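Local coordinates for early 35 kDa protein (Autographa californica nucleopolyhedrovirus, PDB 1P35) that inhibits caspases to block apoptosis of the infected insect cell and also suppresses the host's antiviral RNA interference, at residues 2-7 against 134-139; 41-46 against 121-126; 211-216 against 239-244; 264-269 against 278-283. All coordinates share one frame; numbering follows the deposited sequence.

Contact 1: 2-7 against 134-139; sequences VIFPVE and KYCLPK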
loop_
_atom_site.group_PDB
_atom_site.type_symbol
_atom_site.label_atom_id
_atom_site.label_comp_id
_atom_site.label_asym_id
_atom_site.label_seq_id
_atom_site.Cartn_x
_atom_site.Cartn_y
_atom_site.Cartn_z
ATOM N N VAL A 2 20.935 10.181 -16.046
ATOM C CA VAL A 2 21.977 9.978 -17.089
ATOM C C VAL A 2 22.665 8.772 -16.490
ATOM O O VAL A 2 23.451 8.874 -15.533
ATOM C CB VAL A 2 22.942 11.184 -17.146
ATOM C CG1 VAL A 2 23.981 10.995 -18.205
ATOM C CG2 VAL A 2 22.136 12.444 -17.365
ATOM N N ILE A 3 22.304 7.620 -17.002
ATOM C CA ILE A 3 22.834 6.370 -16.462
ATOM C C ILE A 3 24.005 5.757 -17.199
ATOM O O ILE A 3 24.066 5.780 -18.423
ATOM C CB ILE A 3 21.682 5.366 -16.355
ATOM C CG1 ILE A 3 20.618 5.961 -15.413
ATOM C CG2 ILE A 3 22.171 4.014 -15.862
ATOM C CD1 ILE A 3 19.425 5.034 -15.140
ATOM N N PHE A 4 24.940 5.209 -16.431
ATOM C CA PHE A 4 26.137 4.560 -16.976
ATOM C C PHE A 4 26.342 3.314 -16.143
ATOM O O PHE A 4 26.072 3.323 -14.949
ATOM C CB PHE A 4 27.388 5.444 -16.794
ATOM C CG PHE A 4 28.665 4.786 -17.249
ATOM C CD1 PHE A 4 29.043 4.836 -18.584
ATOM C CD2 PHE A 4 29.403 3.980 -16.370
ATOM C CE1 PHE A 4 30.134 4.075 -19.050
ATOM C CE2 PHE A 4 30.496 3.208 -16.811
ATOM C CZ PHE A 4 30.857 3.255 -18.162
ATOM N N PRO A 5 26.731 2.190 -16.750
ATOM C CA PRO A 5 26.983 1.790 -18.134
ATOM C C PRO A 5 25.739 2.130 -18.944
ATOM O O PRO A 5 24.650 2.160 -18.391
ATOM C CB PRO A 5 27.146 0.285 -18.009
ATOM C CG PRO A 5 27.863 0.160 -16.679
ATOM C CD PRO A 5 26.992 1.066 -15.834
ATOM N N VAL A 6 25.880 2.337 -20.250
ATOM C CA VAL A 6 24.719 2.706 -21.050
ATOM C C VAL A 6 23.727 1.592 -21.409
ATOM O O VAL A 6 22.625 1.860 -21.889
ATOM C CB VAL A 6 25.157 3.438 -22.332
ATOM C CG1 VAL A 6 25.789 4.790 -21.965
ATOM C CG2 VAL A 6 26.151 2.566 -23.106
ATOM N N GLU A 7 24.104 0.344 -21.190
ATOM C CA GLU A 7 23.180 -0.750 -21.481
ATOM C C GLU A 7 21.940 -0.567 -20.579
ATOM O O GLU A 7 20.844 -0.289 -21.050
ATOM C CB GLU A 7 23.863 -2.098 -21.172
ATOM C CG GLU A 7 24.388 -2.188 -19.723
ATOM C CD GLU A 7 25.127 -3.472 -19.391
ATOM O OE1 GLU A 7 24.527 -4.558 -19.549
ATOM O OE2 GLU A 7 26.302 -3.382 -18.957
ATOM N N LYS A 134 30.926 10.371 -24.180
ATOM C CA LYS A 134 30.085 10.559 -25.364
ATOM C C LYS A 134 28.585 10.604 -25.048
ATOM O O LYS A 134 27.854 11.442 -25.572
ATOM C CB LYS A 134 30.285 9.428 -26.360
ATOM C CG LYS A 134 29.504 9.689 -27.669
ATOM C CD LYS A 134 29.710 8.548 -28.651
ATOM C CE LYS A 134 29.127 8.870 -30.024
ATOM N NZ LYS A 134 29.343 7.667 -30.889
ATOM N N TYR A 135 28.130 9.713 -24.174
ATOM C CA TYR A 135 26.704 9.643 -23.929
ATOM C C TYR A 135 26.154 10.254 -22.653
ATOM O O TYR A 135 24.969 10.586 -22.605
ATOM C CB TYR A 135 26.263 8.188 -24.022
ATOM C CG TYR A 135 26.548 7.567 -25.374
ATOM C CD1 TYR A 135 25.887 8.023 -26.525
ATOM C CD2 TYR A 135 27.421 6.482 -25.491
ATOM C CE1 TYR A 135 26.078 7.397 -27.776
ATOM C CE2 TYR A 135 27.630 5.845 -26.727
ATOM C CZ TYR A 135 26.948 6.309 -27.862
ATOM O OH TYR A 135 27.118 5.675 -29.060
ATOM N N CYS A 136 27.009 10.389 -21.639
ATOM C CA CYS A 136 26.619 10.921 -20.352
ATOM C C CYS A 136 27.115 12.342 -20.066
ATOM O O CYS A 136 26.313 13.224 -19.755
ATOM C CB CYS A 136 27.135 9.996 -19.247
ATOM S SG CYS A 136 26.628 8.231 -19.405
ATOM N N LEU A 137 28.429 12.577 -20.181
ATOM C CA LEU A 137 28.975 13.884 -19.843
ATOM C C LEU A 137 28.172 15.048 -20.378
ATOM O O LEU A 137 27.810 15.950 -19.605
ATOM C CB LEU A 137 30.412 14.019 -20.317
ATOM C CG LEU A 137 31.045 15.282 -19.737
ATOM C CD1 LEU A 137 31.429 14.988 -18.261
ATOM C CD2 LEU A 137 32.276 15.688 -20.542
ATOM N N PRO A 138 27.808 15.012 -21.690
ATOM C CA PRO A 138 27.032 16.087 -22.356
ATOM C C PRO A 138 25.655 16.410 -21.700
ATOM O O PRO A 138 25.136 17.522 -21.829
ATOM C CB PRO A 138 26.859 15.569 -23.807
ATOM C CG PRO A 138 28.090 14.663 -24.022
ATOM C CD PRO A 138 28.039 13.901 -22.624
ATOM N N LYS A 139 25.063 15.452 -20.992
ATOM C CA LYS A 139 23.768 15.711 -20.381
ATOM C C LYS A 139 23.962 16.246 -18.968
ATOM O O LYS A 139 22.994 16.553 -18.282
ATOM C CB LYS A 139 22.917 14.417 -20.375
ATOM C CG LYS A 139 22.729 13.745 -21.803
ATOM C CD LYS A 139 22.232 14.798 -22.825
ATOM C CE LYS A 139 20.834 15.291 -22.472
ATOM N NZ LYS A 139 20.360 16.495 -23.223
#
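Cys136 and Lys139, which both pack on Val2, are tied to each other by Lys139 N donating to Cys136 O at 2.8 Å; this bond closes the turn that receives the valine. No hydrogen bond crosses the contact, so the fit is one of apolar groups. Val2 divides its two methyls: CG1, anti to the backbone N (chi1 -179°), presses on Cys136 CA at 3.4 Å, tighter than normal carbon contact, while CG2 reaches Lys139 CB at 3.7 Å. The lysine chain crosses Val2 at about a right angle, then bends at chi2 and chi3, and its NZ leaves to bond Asn289 O. The sulphur of Cys136 serves Phe4: SG lies 3.9 Å from Phe4 CB and at the edge of the Phe4 ring, near its plane. After the cis peptide before Pro5, Val6 CG1 meets Tyr135 CB at 4.0 Å; the hydroxyl of Tyr135 goes on to Asp187. Phe4 also packs on Ser128 of helix 126-135. The arrangement is that of a short beta strand and the bend after it packed against the junction of helix 126-135 and the weakly bonded short helix 137-140.

Contact 2: 41-46 against 121-126; sequences PVLMMF and HDYTDK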
loop_
_atom_site.group_PDB
_atom_site.type_symbol
_atom_site.label_atom_id
_atom_site.label_comp_id
_atom_site.label_asym_id
_atom_site.label_seq_id
_atom_site.Cartn_x
_atom_site.Cartn_y
_atom_site.Cartn_z
ATOM N N PRO A 41 29.419 -1.122 -10.258
ATOM C CA PRO A 41 28.259 -0.293 -9.928
ATOM C C PRO A 41 27.620 0.485 -11.096
ATOM O O PRO A 41 28.209 0.675 -12.189
ATOM C CB PRO A 41 28.806 0.647 -8.858
ATOM C CG PRO A 41 30.123 -0.105 -8.357
ATOM C CD PRO A 41 30.644 -0.555 -9.661
ATOM N N VAL A 42 26.384 0.898 -10.841
ATOM C CA VAL A 42 25.613 1.712 -11.758
ATOM C C VAL A 42 25.923 3.132 -11.247
ATOM O O VAL A 42 25.844 3.395 -10.038
ATOM C CB VAL A 42 24.079 1.444 -11.589
ATOM C CG1 VAL A 42 23.277 2.431 -12.424
ATOM C CG2 VAL A 42 23.744 0.009 -11.964
ATOM N N LEU A 43 26.321 4.017 -12.149
ATOM C CA LEU A 43 26.582 5.411 -11.801
ATOM C C LEU A 43 25.442 6.224 -12.452
ATOM O O LEU A 43 25.364 6.327 -13.680
ATOM C CB LEU A 43 27.924 5.879 -12.379
ATOM C CG LEU A 43 29.084 4.888 -12.205
ATOM C CD1 LEU A 43 30.421 5.512 -12.579
ATOM C CD2 LEU A 43 29.104 4.417 -10.753
ATOM N N MET A 44 24.520 6.724 -11.640
ATOM C CA MET A 44 23.443 7.538 -12.168
ATOM C C MET A 44 23.759 8.988 -11.801
ATOM O O MET A 44 24.042 9.287 -10.656
ATOM C CB MET A 44 22.101 7.128 -11.572
ATOM C CG MET A 44 20.971 8.082 -11.971
ATOM S SD MET A 44 19.279 7.585 -11.533
ATOM C CE MET A 44 19.279 7.654 -9.714
ATOM N N MET A 45 23.733 9.885 -12.760
ATOM C CA MET A 45 24.066 11.264 -12.433
ATOM C C MET A 45 23.076 12.200 -12.996
ATOM O O MET A 45 22.430 11.887 -13.988
ATOM C CB MET A 45 25.442 11.607 -12.972
ATOM C CG MET A 45 26.525 10.539 -12.658
ATOM S SD MET A 45 28.116 11.330 -12.869
ATOM C CE MET A 45 29.166 9.831 -13.139
ATOM N N PHE A 46 22.910 13.357 -12.375
ATOM C CA PHE A 46 21.959 14.280 -12.963
ATOM C C PHE A 46 22.141 15.652 -12.357
ATOM O O PHE A 46 22.712 15.824 -11.254
ATOM C CB PHE A 46 20.514 13.737 -12.786
ATOM C CG PHE A 46 20.104 13.480 -11.326
ATOM C CD1 PHE A 46 19.719 14.541 -10.489
ATOM C CD2 PHE A 46 20.084 12.169 -10.803
ATOM C CE1 PHE A 46 19.311 14.323 -9.164
ATOM C CE2 PHE A 46 19.681 11.925 -9.470
ATOM C CZ PHE A 46 19.288 13.014 -8.644
ATOM N N HIS A 121 35.361 3.426 -9.350
ATOM C CA HIS A 121 34.308 2.398 -9.415
ATOM C C HIS A 121 34.676 1.223 -10.292
ATOM O O HIS A 121 33.833 0.430 -10.721
ATOM C CB HIS A 121 32.976 3.045 -9.831
ATOM C CG HIS A 121 32.472 3.996 -8.805
ATOM N ND1 HIS A 121 32.221 3.598 -7.512
ATOM C CD2 HIS A 121 32.287 5.338 -8.832
ATOM C CE1 HIS A 121 31.898 4.648 -6.780
ATOM N NE2 HIS A 121 31.937 5.720 -7.555
ATOM N N ASP A 122 35.975 1.126 -10.516
ATOM C CA ASP A 122 36.589 0.068 -11.283
ATOM C C ASP A 122 36.318 0.126 -12.789
ATOM O O ASP A 122 36.448 -0.892 -13.482
ATOM C CB ASP A 122 36.174 -1.291 -10.709
ATOM C CG ASP A 122 37.205 -2.374 -10.981
ATOM O OD1 ASP A 122 38.334 -2.051 -11.419
ATOM O OD2 ASP A 122 36.887 -3.558 -10.733
ATOM N N TYR A 123 35.903 1.286 -13.302
ATOM C CA TYR A 123 35.722 1.397 -14.747
ATOM C C TYR A 123 36.976 2.082 -15.241
ATOM O O TYR A 123 37.137 3.299 -15.074
ATOM C CB TYR A 123 34.481 2.219 -15.133
ATOM C CG TYR A 123 33.168 1.538 -14.808
ATOM C CD1 TYR A 123 32.643 0.561 -15.650
ATOM C CD2 TYR A 123 32.463 1.855 -13.654
ATOM C CE1 TYR A 123 31.455 -0.076 -15.350
ATOM C CE2 TYR A 123 31.263 1.218 -13.343
ATOM C CZ TYR A 123 30.766 0.255 -14.195
ATOM O OH TYR A 123 29.586 -0.383 -13.891
ATOM N N THR A 124 37.870 1.298 -15.848
ATOM C CA THR A 124 39.137 1.837 -16.333
ATOM C C THR A 124 39.458 1.670 -17.811
ATOM O O THR A 124 40.348 2.335 -18.321
ATOM C CB THR A 124 40.314 1.259 -15.547
ATOM O OG1 THR A 124 40.358 -0.159 -15.752
ATOM C CG2 THR A 124 40.151 1.543 -14.042
ATOM N N ASP A 125 38.756 0.799 -18.513
ATOM C CA ASP A 125 39.051 0.615 -19.932
ATOM C C ASP A 125 38.701 1.857 -20.746
ATOM O O ASP A 125 37.900 2.694 -20.316
ATOM C CB ASP A 125 38.306 -0.614 -20.462
ATOM C CG ASP A 125 36.821 -0.574 -20.166
ATOM O OD1 ASP A 125 36.454 -0.443 -18.977
ATOM O OD2 ASP A 125 36.023 -0.689 -21.124
ATOM N N LYS A 126 39.295 1.990 -21.924
ATOM C CA LYS A 126 39.005 3.159 -22.738
ATOM C C LYS A 126 37.556 3.097 -23.240
ATOM O O LYS A 126 36.877 4.119 -23.350
ATOM C CB LYS A 126 39.975 3.248 -23.923
ATOM C CG LYS A 126 40.126 4.677 -24.478
ATOM C CD LYS A 126 41.021 4.756 -25.716
ATOM C CE LYS A 126 40.398 3.980 -26.890
ATOM N NZ LYS A 126 41.129 4.144 -28.200
#
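Two rings from 121-126, His121 and Tyr123, meet Pro41, just before strand 42-48, and Leu43 within it. Leu43 CD2 makes an off-centre CH-pi contact with the imidazole of His121, 4.2 Å from its centroid and 30° off the ring normal, and its nearest ring atom is His121 CD2 at 3.8 Å. Leu43 CD1 comes obliquely to the Tyr123 ring, 4.3 Å from Tyr123 CD2. At the phenol edge, in the ring plane, lies the carbonyl oxygen of Pro41, to which Tyr123 OH donates; the modelled 2.4 Å between OH and Pro41 O is too short to be taken literally. The proline ring and the phenol slide past each other in opposite directions, with Pro41 CD 4.1 Å from Tyr123 CE2. The loop is shaped by helix ends on both sides. Asp122, with positive phi (71°), is the C-prime residue of a Schellman motif ending helix 110-120, in which Tyr123 N bonds Leu118 O and Asp122 N bonds Lys119 O. Asp125 is the N-cap of helix 126-135, its OD1 also bonded to Ser128 OG. Pro41 CD rests 3.5 Å from His121 O, and Val153 of strand 148-154 touches both Pro41 and His121. The Tyr123 ring also meets Phe4 edge-to-face.

Contact 3: 211-216 against 239-244; sequences EFVQSL and SMIYKA. With EDO (1,2-ethanediol), chain F.
Val213 and Lys243 carry the contact, one with methyls and the other with its ammonium. Val213 CG1 lies over the strand backbone, 3.6 Å from Tyr242 C; its other methyl, CG2, approaches Ile241 O at 3.3 Å and Ile241 CG2 at 3.9 Å. The Lys243 chain, extended beyond CG, runs past Val213 O to the last turn of the helix. There NZ donates to two carbonyls: Leu216 O at 2.8 Å, in the carbonyl plane with a C=O...N angle of 152°, and Gln214 O at 3.0 Å, from well above that carbonyl's plane (angle 111°). In the next shell, Ser215 OG donates to Phe212 O at 2.6 Å and also bonds Ser286 OG, linking this turn to strand 284-286 of the same chain. An ethanediol, probably from the crystallisation liquor, bonds Ser215 O and Ala287 N. Phe268 and Tyr230 also touch Val213, so this helix residue packs against strands 227-234, 238-249 and 259-271. The axes of helix 211-215 and strand 239-244 are 7.9 Å apart and nearly parallel (6°). Chemically, a lysine ammonium gathers carbonyl oxygens at a helix C-terminus, where it would be expected to offset their partial negative charge.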
loop_
_atom_site.group_PDB
_atom_site.type_symbol
_atom_site.label_atom_id
_atom_site.label_comp_id
_atom_site.label_asym_id
_atom_site.label_seq_id
_atom_site.Cartn_x
_atom_site.Cartn_y
_atom_site.Cartn_z
ATOM N N GLU A 211 6.201 22.900 -25.111
ATOM C CA GLU A 211 7.252 22.271 -25.899
ATOM C C GLU A 211 7.458 20.786 -25.509
ATOM O O GLU A 211 7.673 19.941 -26.348
ATOM C CB GLU A 211 8.580 23.011 -25.685
ATOM C CG GLU A 211 9.774 22.263 -26.322
ATOM C CD GLU A 211 11.128 22.904 -26.044
ATOM O OE1 GLU A 211 11.431 23.257 -24.872
ATOM O OE2 GLU A 211 11.906 23.024 -27.002
ATOM N N PHE A 212 7.443 20.491 -24.205
ATOM C CA PHE A 212 7.692 19.113 -23.779
ATOM C C PHE A 212 6.505 18.199 -24.226
ATOM O O PHE A 212 6.711 17.132 -24.824
ATOM C CB PHE A 212 7.909 19.077 -22.226
ATOM C CG PHE A 212 8.837 17.998 -21.771
ATOM C CD1 PHE A 212 8.450 16.652 -21.826
ATOM C CD2 PHE A 212 10.118 18.306 -21.341
ATOM C CE1 PHE A 212 9.347 15.621 -21.459
ATOM C CE2 PHE A 212 11.017 17.284 -20.970
ATOM C CZ PHE A 212 10.634 15.945 -21.031
ATOM N N VAL A 213 5.269 18.647 -23.962
ATOM C CA VAL A 213 4.083 17.859 -24.305
ATOM C C VAL A 213 3.870 17.639 -25.822
ATOM O O VAL A 213 3.501 16.531 -26.234
ATOM C CB VAL A 213 2.824 18.461 -23.658
ATOM C CG1 VAL A 213 1.536 17.721 -24.106
ATOM C CG2 VAL A 213 2.954 18.362 -22.110
ATOM N N GLN A 214 4.135 18.671 -26.634
ATOM C CA GLN A 214 3.986 18.579 -28.102
ATOM C C GLN A 214 4.928 17.508 -28.673
ATOM O O GLN A 214 4.604 16.870 -29.690
ATOM C CB GLN A 214 4.324 19.934 -28.774
ATOM C CG GLN A 214 3.349 20.997 -28.461
ATOM C CD GLN A 214 3.796 22.389 -28.931
ATOM O OE1 GLN A 214 4.932 22.608 -29.373
ATOM N NE2 GLN A 214 2.903 23.335 -28.788
ATOM N N SER A 215 6.090 17.336 -28.034
ATOM C CA SER A 215 7.099 16.355 -28.481
ATOM C C SER A 215 6.754 14.894 -28.119
ATOM O O SER A 215 7.338 13.939 -28.662
ATOM C CB SER A 215 8.463 16.677 -27.859
ATOM O OG SER A 215 8.532 16.233 -26.494
ATOM N N LEU A 216 5.790 14.715 -27.227
ATOM C CA LEU A 216 5.454 13.353 -26.748
ATOM C C LEU A 216 4.675 12.498 -27.707
ATOM O O LEU A 216 3.764 12.985 -28.324
ATOM C CB LEU A 216 4.635 13.392 -25.454
ATOM C CG LEU A 216 5.198 14.163 -24.293
ATOM C CD1 LEU A 216 4.209 14.097 -23.184
ATOM C CD2 LEU A 216 6.533 13.582 -23.918
ATOM N N SER A 239 -3.797 24.577 -14.357
ATOM C CA SER A 239 -3.381 24.715 -15.741
ATOM C C SER A 239 -3.005 23.279 -16.137
ATOM O O SER A 239 -2.299 22.583 -15.411
ATOM C CB SER A 239 -2.170 25.647 -15.884
ATOM O OG SER A 239 -2.516 26.988 -15.536
ATOM N N MET A 240 -3.523 22.824 -17.268
ATOM C CA MET A 240 -3.280 21.474 -17.726
ATOM C C MET A 240 -2.799 21.497 -19.163
ATOM O O MET A 240 -3.501 21.992 -20.081
ATOM C CB MET A 240 -4.567 20.602 -17.625
ATOM C CG MET A 240 -5.159 20.454 -16.252
ATOM S SD MET A 240 -6.820 21.220 -16.067
ATOM C CE MET A 240 -6.417 22.914 -16.088
ATOM N N ILE A 241 -1.609 20.939 -19.360
ATOM C CA ILE A 241 -1.001 20.879 -20.667
ATOM C C ILE A 241 -0.651 19.389 -20.850
ATOM O O ILE A 241 0.286 18.895 -20.264
ATOM C CB ILE A 241 0.223 21.842 -20.693
ATOM C CG1 ILE A 241 -0.263 23.309 -20.581
ATOM C CG2 ILE A 241 1.019 21.710 -21.970
ATOM C CD1 ILE A 241 0.904 24.329 -20.440
ATOM N N TYR A 242 -1.419 18.688 -21.686
ATOM C CA TYR A 242 -1.239 17.254 -21.856
ATOM C C TYR A 242 -1.760 16.695 -23.180
ATOM O O TYR A 242 -2.390 17.391 -23.984
ATOM C CB TYR A 242 -1.983 16.511 -20.714
ATOM C CG TYR A 242 -3.487 16.763 -20.716
ATOM C CD1 TYR A 242 -4.021 17.938 -20.215
ATOM C CD2 TYR A 242 -4.377 15.823 -21.242
ATOM C CE1 TYR A 242 -5.414 18.172 -20.232
ATOM C CE2 TYR A 242 -5.773 16.055 -21.254
ATOM C CZ TYR A 242 -6.272 17.239 -20.745
ATOM O OH TYR A 242 -7.632 17.490 -20.755
ATOM N N LYS A 243 -1.466 15.426 -23.411
ATOM C CA LYS A 243 -1.989 14.750 -24.566
ATOM C C LYS A 243 -2.833 13.605 -24.006
ATOM O O LYS A 243 -2.594 13.142 -22.867
ATOM C CB LYS A 243 -0.879 14.214 -25.443
ATOM C CG LYS A 243 -0.339 15.239 -26.402
ATOM C CD LYS A 243 0.826 14.722 -27.210
ATOM C CE LYS A 243 1.185 15.753 -28.322
ATOM N NZ LYS A 243 2.219 15.184 -29.148
ATOM N N ALA A 244 -3.823 13.170 -24.789
ATOM C CA ALA A 244 -4.681 12.086 -24.373
ATOM C C ALA A 244 -5.007 11.247 -25.585
ATOM O O ALA A 244 -5.058 11.755 -26.695
ATOM C CB ALA A 244 -5.987 12.636 -23.740
HETATM C C1 EDO F . 9.570 12.527 -32.190
HETATM O O1 EDO F . 8.680 11.971 -33.192
HETATM C C2 EDO F . 8.854 13.639 -31.472
HETATM O O2 EDO F . 9.495 13.893 -30.233
#

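Contact 4: 264-269 against 278-283; sequences FCNGFI and YVKLHN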
loop_
_atom_site.group_PDB
_atom_site.type_symbol
_atom_site.label_atom_id
_atom_site.label_comp_id
_atom_site.label_asym_id
_atom_site.label_seq_id
_atom_site.Cartn_x
_atom_site.Cartn_y
_atom_site.Cartn_z
ATOM N N PHE A 264 -4.724 7.482 -21.233
ATOM C CA PHE A 264 -3.267 7.728 -21.307
ATOM C C PHE A 264 -2.909 9.169 -21.374
ATOM O O PHE A 264 -2.168 9.583 -22.265
ATOM C CB PHE A 264 -2.614 7.039 -22.487
ATOM C CG PHE A 264 -3.026 5.628 -22.679
ATOM C CD1 PHE A 264 -3.232 4.788 -21.595
ATOM C CD2 PHE A 264 -3.080 5.093 -23.952
ATOM C CE1 PHE A 264 -3.472 3.442 -21.784
ATOM C CE2 PHE A 264 -3.318 3.751 -24.153
ATOM C CZ PHE A 264 -3.513 2.916 -23.065
ATOM N N CYS A 265 -3.475 9.964 -20.473
ATOM C CA CYS A 265 -3.129 11.360 -20.435
ATOM C C CYS A 265 -1.759 11.535 -19.772
ATOM O O CYS A 265 -1.534 11.111 -18.611
ATOM C CB CYS A 265 -4.180 12.178 -19.645
ATOM S SG CYS A 265 -5.860 12.100 -20.361
ATOM N N ASN A 266 -0.873 12.201 -20.507
ATOM C CA ASN A 266 0.489 12.472 -20.080
ATOM C C ASN A 266 0.800 13.970 -20.258
ATOM O O ASN A 266 0.402 14.617 -21.247
ATOM C CB ASN A 266 1.446 11.610 -20.897
ATOM C CG ASN A 266 1.320 10.138 -20.556
ATOM O OD1 ASN A 266 1.858 9.678 -19.518
ATOM N ND2 ASN A 266 0.576 9.390 -21.386
ATOM N N GLY A 267 1.532 14.510 -19.305
ATOM C CA GLY A 267 1.857 15.921 -19.367
ATOM C C GLY A 267 2.116 16.569 -18.026
ATOM O O GLY A 267 2.704 15.967 -17.133
ATOM N N PHE A 268 1.647 17.806 -17.915
ATOM C CA PHE A 268 1.849 18.656 -16.767
ATOM C C PHE A 268 0.521 19.245 -16.260
ATOM O O PHE A 268 -0.294 19.795 -17.047
ATOM C CB PHE A 268 2.780 19.834 -17.174
ATOM C CG PHE A 268 4.129 19.412 -17.633
ATOM C CD1 PHE A 268 4.294 18.756 -18.848
ATOM C CD2 PHE A 268 5.242 19.583 -16.798
ATOM C CE1 PHE A 268 5.571 18.243 -19.236
ATOM C CE2 PHE A 268 6.507 19.089 -17.161
ATOM C CZ PHE A 268 6.677 18.403 -18.400
ATOM N N ILE A 269 0.297 19.119 -14.958
ATOM C CA ILE A 269 -0.885 19.683 -14.328
ATOM C C ILE A 269 -0.324 20.608 -13.270
ATOM O O ILE A 269 0.437 20.164 -12.387
ATOM C CB ILE A 269 -1.777 18.610 -13.683
ATOM C CG1 ILE A 269 -2.588 17.891 -14.770
ATOM C CG2 ILE A 269 -2.722 19.260 -12.640
ATOM C CD1 ILE A 269 -3.291 16.580 -14.305
ATOM N N TYR A 278 2.442 18.726 -11.077
ATOM C CA TYR A 278 2.373 17.274 -11.155
ATOM C C TYR A 278 2.775 16.921 -12.573
ATOM O O TYR A 278 2.314 17.562 -13.550
ATOM C CB TYR A 278 0.967 16.760 -10.913
ATOM C CG TYR A 278 0.352 17.201 -9.605
ATOM C CD1 TYR A 278 -0.251 18.449 -9.496
ATOM C CD2 TYR A 278 0.406 16.377 -8.458
ATOM C CE1 TYR A 278 -0.785 18.886 -8.292
ATOM C CE2 TYR A 278 -0.133 16.793 -7.221
ATOM C CZ TYR A 278 -0.719 18.039 -7.155
ATOM O OH TYR A 278 -1.238 18.433 -5.967
ATOM N N VAL A 279 3.644 15.922 -12.705
ATOM C CA VAL A 279 4.066 15.539 -14.023
ATOM C C VAL A 279 3.931 14.032 -14.199
ATOM O O VAL A 279 4.276 13.257 -13.288
ATOM C CB VAL A 279 5.528 15.901 -14.285
ATOM C CG1 VAL A 279 5.875 15.646 -15.740
ATOM C CG2 VAL A 279 5.811 17.344 -13.909
ATOM N N LYS A 280 3.431 13.611 -15.366
ATOM C CA LYS A 280 3.360 12.195 -15.665
ATOM C C LYS A 280 3.743 11.948 -17.133
ATOM O O LYS A 280 3.046 12.408 -18.021
ATOM C CB LYS A 280 1.947 11.661 -15.445
ATOM C CG LYS A 280 1.819 10.199 -15.863
ATOM C CD LYS A 280 0.343 9.725 -15.704
ATOM C CE LYS A 280 0.258 8.204 -15.589
ATOM N NZ LYS A 280 -1.055 7.735 -15.055
ATOM N N LEU A 281 4.830 11.201 -17.352
ATOM C CA LEU A 281 5.341 10.868 -18.647
ATOM C C LEU A 281 5.495 9.335 -18.598
ATOM O O LEU A 281 6.608 8.787 -18.579
ATOM C CB LEU A 281 6.693 11.561 -18.848
ATOM C CG LEU A 281 6.658 13.096 -18.796
ATOM C CD1 LEU A 281 8.112 13.584 -18.700
ATOM C CD2 LEU A 281 5.928 13.692 -20.055
ATOM N N HIS A 282 4.353 8.661 -18.637
ATOM C CA HIS A 282 4.278 7.214 -18.506
ATOM C C HIS A 282 4.233 6.438 -19.778
ATOM O O HIS A 282 3.199 6.399 -20.440
ATOM C CB HIS A 282 3.066 6.852 -17.649
ATOM C CG HIS A 282 2.824 5.374 -17.525
ATOM N ND1 HIS A 282 3.784 4.499 -17.060
ATOM C CD2 HIS A 282 1.690 4.645 -17.672
ATOM C CE1 HIS A 282 3.253 3.293 -16.932
ATOM N NE2 HIS A 282 1.982 3.354 -17.299
ATOM N N ASN A 283 5.349 5.770 -20.075
ATOM C CA ASN A 283 5.444 5.008 -21.294
ATOM C C ASN A 283 5.267 5.858 -22.574
ATOM O O ASN A 283 4.626 5.448 -23.534
ATOM C CB ASN A 283 4.425 3.871 -21.272
ATOM C CG ASN A 283 4.855 2.683 -20.369
ATOM O OD1 ASN A 283 4.055 1.752 -20.123
ATOM N ND2 ASN A 283 6.102 2.691 -19.908
HETATM O O HOH W 1 -2.563 8.795 -17.308
HETATM O O HOH W 2 0.353 6.409 -20.604
#
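Gly267 and Ile269 pair with Lys280 and Tyr278 in an antiparallel ladder of four backbone hydrogen bonds. Gly267 N to Lys280 O and Lys280 N to Gly267 O form one hydrogen-bonded pair; Ile269 N to Tyr278 O and Tyr278 N to Ile269 O form the other, the last measuring 2.8 Å. Phe268 and Val279 are the non-hydrogen-bonded pair between them. Gly267 marks a corner in its strand, with a phi of 153° where a side-chain carbon would collide with the carbonyl oxygen of Asn266. On the N-terminal side of this corner a side chain takes over: Asn266 OD1 accepts His282 N at 2.8 Å, the donor standing 40° out of the amide plane. Two waters bridge the same end. One joins Asn266 ND2 to His282 O, and another joins Cys265 O to Lys280 NZ, whose charge is also paired with Asp71. Among apolar contacts, Val279 CG1 sits over one face of the Phe268 ring, 4.0 Å from the centroid and 20° off the normal, while CG2 meets Phe268 CD2 at 3.7 Å. The Ile269 and Tyr278 side chains cross obliquely, with Ile269 CG2 4.1 Å from Tyr278 CD1. Helix 62-74 packs on the face bearing Ile269, Tyr278 and Lys280; Phe209 of helix 206-215 stacks on Phe268, and the hairpin is flanked by strands 238-249 and 191-199.

In the fold
From the N terminus, contact 1 closes the widest loop, bringing strand 2-4 to the end of helix 126-135. Contact 2 falls wholly within that loop, joining strand 42-48 to the bend between helices 110-120 and 126-135. The two adjoin through the strands, with Phe4 O 2.9 Å from Leu43 N. Further along the chain, contact 3 sets helix 206-215 on strand 238-249, and contact 4 then closes the hairpin of strands 259-271 and 276-282. These two follow in series without crossing, yet meet through the neighbouring strands 238-249 and 259-271, Ile241 N lying 2.9 Å from Phe268 O. Contacts 2 and 3, their centres about 34 Å apart, lie on opposite sides of the chain's centre.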